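Long-range contact in ribonucleoside-diphosphate reductase, alpha chain (Actinobacillus ureae ATCC 25976, PDB 6DQX), which probably reduces ribonucleoside diphosphates to deoxyribonucleoside diphosphates as the catalytic subunit of a class Id ribonucleotide reductase: residues L207-V212 and T243-L248. Numbering follows the deposited sequence.
Sequences LMYYGV and TGIPYL
Tyr210 and Val212 bracket Tyr247 in a parallel ladder: Tyr247 N donates to Tyr210 O (3.0 Å), and Val212 N gives a straighter bond to Tyr247 O (2.9 Å). Gly211, paired with Tyr247, adds a CA-H...O contact to the same carbonyl oxygen.

On the face of the sheet carrying Tyr210 and Val212, Pro246, which follows a cis peptide bond, is the central piece. Its CB sits over one face of the Tyr210 ring, 3.8 Å from the centroid, in a CH-pi contact, while Val212 CG2 packs against that same CB. With chi1 at 74°, Tyr210 CG stands between its own N and carbonyl carbon, and the ring rises beside the proline; Ile245 CD1 reaches Tyr210 CD1 at 3.6 Å and also lies at the edge of the Tyr209 ring, between the two tyrosines.

The other face carries Tyr209 and Tyr247. The phenol OH of Tyr247 lies over the Tyr209 ring, 3.4 Å from Tyr209 CG and offset toward the rim.

Strand 181-186 flanks strand 209-213 across from this pairing, and Leu236 of helix 227-243 packs on Val212 and Pro246. The contact exemplifies how parallel neighbours in an alpha/beta barrel are joined through intervening helices, here 216-223 and 227-243: a beta-alpha-beta crossover within the ribonucleotide reductase barrel.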
loop_
_atom_site.group_PDB
_atom_site.type_symbol
_atom_site.label_atom_id
_atom_site.label_comp_id
_atom_site.label_asym_id
_atom_site.label_seq_id
_atom_site.Cartn_x
_atom_site.Cartn_y
_atom_site.Cartn_z
ATOM N N LEU A 207 -5.797 -3.476 -13.173
ATOM C CA LEU A 207 -6.401 -4.582 -12.404
ATOM C C LEU A 207 -7.704 -4.170 -11.736
ATOM O O LEU A 207 -8.672 -4.922 -11.764
ATOM C CB LEU A 207 -5.431 -5.133 -11.349
ATOM C CG LEU A 207 -4.037 -5.564 -11.852
ATOM C CD1 LEU A 207 -3.308 -6.394 -10.797
ATOM C CD2 LEU A 207 -4.099 -6.334 -13.162
ATOM N N MET A 208 -7.716 -2.997 -11.112
ATOM C CA MET A 208 -8.892 -2.543 -10.391
ATOM C C MET A 208 -9.947 -2.063 -11.370
ATOM O O MET A 208 -9.642 -1.623 -12.504
ATOM C CB MET A 208 -8.562 -1.464 -9.365
ATOM C CG MET A 208 -8.070 -0.150 -9.910
ATOM S SD MET A 208 -7.913 1.083 -8.614
ATOM C CE MET A 208 -9.462 1.948 -8.743
ATOM N N TYR A 209 -11.198 -2.195 -10.946
ATOM C CA TYR A 209 -12.321 -1.623 -11.691
ATOM C C TYR A 209 -12.655 -0.241 -11.160
ATOM O O TYR A 209 -12.127 0.196 -10.125
ATOM C CB TYR A 209 -13.545 -2.532 -11.562
ATOM C CG TYR A 209 -13.287 -3.929 -12.034
ATOM C CD1 TYR A 209 -13.012 -4.184 -13.382
ATOM C CD2 TYR A 209 -13.305 -5.001 -11.141
ATOM C CE1 TYR A 209 -12.759 -5.474 -13.828
ATOM C CE2 TYR A 209 -13.056 -6.305 -11.574
ATOM C CZ TYR A 209 -12.784 -6.532 -12.916
ATOM O OH TYR A 209 -12.528 -7.817 -13.340
ATOM N N TYR A 210 -13.517 0.474 -11.870
ATOM C CA TYR A 210 -14.026 1.735 -11.387
ATOM C C TYR A 210 -15.435 2.042 -11.838
ATOM O O TYR A 210 -15.931 1.495 -12.823
ATOM C CB TYR A 210 -13.105 2.941 -11.696
ATOM C CG TYR A 210 -13.087 3.425 -13.151
ATOM C CD1 TYR A 210 -12.668 2.595 -14.177
ATOM C CD2 TYR A 210 -13.512 4.695 -13.471
ATOM C CE1 TYR A 210 -12.669 3.027 -15.503
ATOM C CE2 TYR A 210 -13.516 5.148 -14.775
ATOM C CZ TYR A 210 -13.080 4.312 -15.777
ATOM O OH TYR A 210 -13.120 4.791 -17.040
ATOM N N GLY A 211 -16.044 2.928 -11.057
ATOM C CA GLY A 211 -17.343 3.482 -11.308
ATOM C C GLY A 211 -17.304 4.984 -11.247
ATOM O O GLY A 211 -16.466 5.583 -10.551
ATOM N N VAL A 212 -18.234 5.599 -11.962
ATOM C CA VAL A 212 -18.362 7.039 -12.016
ATOM C C VAL A 212 -19.697 7.473 -11.430
ATOM O O VAL A 212 -20.772 6.966 -11.825
ATOM C CB VAL A 212 -18.191 7.556 -13.453
ATOM C CG1 VAL A 212 -18.479 9.052 -13.506
ATOM C CG2 VAL A 212 -16.767 7.268 -13.935
ATOM N N THR A 243 -14.691 -1.271 -23.118
ATOM C CA THR A 243 -14.266 -2.094 -21.965
ATOM C C THR A 243 -15.374 -2.753 -21.125
ATOM O O THR A 243 -15.102 -3.678 -20.354
ATOM C CB THR A 243 -13.380 -1.259 -21.011
ATOM O OG1 THR A 243 -14.131 -0.180 -20.436
ATOM C CG2 THR A 243 -12.181 -0.685 -21.766
ATOM N N GLY A 244 -16.612 -2.287 -21.277
ATOM C CA GLY A 244 -17.703 -2.678 -20.393
ATOM C C GLY A 244 -17.889 -1.707 -19.236
ATOM O O GLY A 244 -18.983 -1.617 -18.689
ATOM N N ILE A 245 -16.833 -0.969 -18.886
ATOM C CA ILE A 245 -16.818 -0.084 -17.733
ATOM C C ILE A 245 -16.434 1.326 -18.210
ATOM O O ILE A 245 -16.003 1.484 -19.375
ATOM C CB ILE A 245 -15.884 -0.661 -16.638
ATOM C CG1 ILE A 245 -14.396 -0.518 -17.028
ATOM C CG2 ILE A 245 -16.255 -2.101 -16.335
ATOM C CD1 ILE A 245 -13.481 -0.496 -15.831
ATOM N N PRO A 246 -16.548 2.360 -17.374
ATOM C CA PRO A 246 -16.882 2.297 -15.931
ATOM C C PRO A 246 -18.297 1.836 -15.613
ATOM O O PRO A 246 -19.195 2.012 -16.414
ATOM C CB PRO A 246 -16.754 3.759 -15.490
ATOM C CG PRO A 246 -16.991 4.564 -16.730
ATOM C CD PRO A 246 -16.428 3.747 -17.849
ATOM N N TYR A 247 -18.484 1.349 -14.397
ATOM C CA TYR A 247 -19.830 1.290 -13.794
ATOM C C TYR A 247 -20.419 2.696 -13.659
ATOM O O TYR A 247 -19.698 3.697 -13.557
ATOM C CB TYR A 247 -19.774 0.625 -12.392
ATOM C CG TYR A 247 -18.942 -0.641 -12.323
ATOM C CD1 TYR A 247 -18.887 -1.510 -13.394
ATOM C CD2 TYR A 247 -18.226 -0.977 -11.166
ATOM C CE1 TYR A 247 -18.152 -2.671 -13.346
ATOM C CE2 TYR A 247 -17.475 -2.150 -11.112
ATOM C CZ TYR A 247 -17.440 -2.980 -12.211
ATOM O OH TYR A 247 -16.705 -4.162 -12.214
ATOM N N LEU A 248 -21.748 2.789 -13.694
ATOM C CA LEU A 248 -22.434 4.035 -13.451
ATOM C C LEU A 248 -23.124 3.980 -12.098
ATOM O O LEU A 248 -23.800 3.005 -11.791
ATOM C CB LEU A 248 -23.448 4.287 -14.548
ATOM C CG LEU A 248 -22.792 4.472 -15.927
ATOM C CD1 LEU A 248 -23.862 4.473 -17.002
ATOM C CD2 LEU A 248 -21.990 5.764 -15.956
#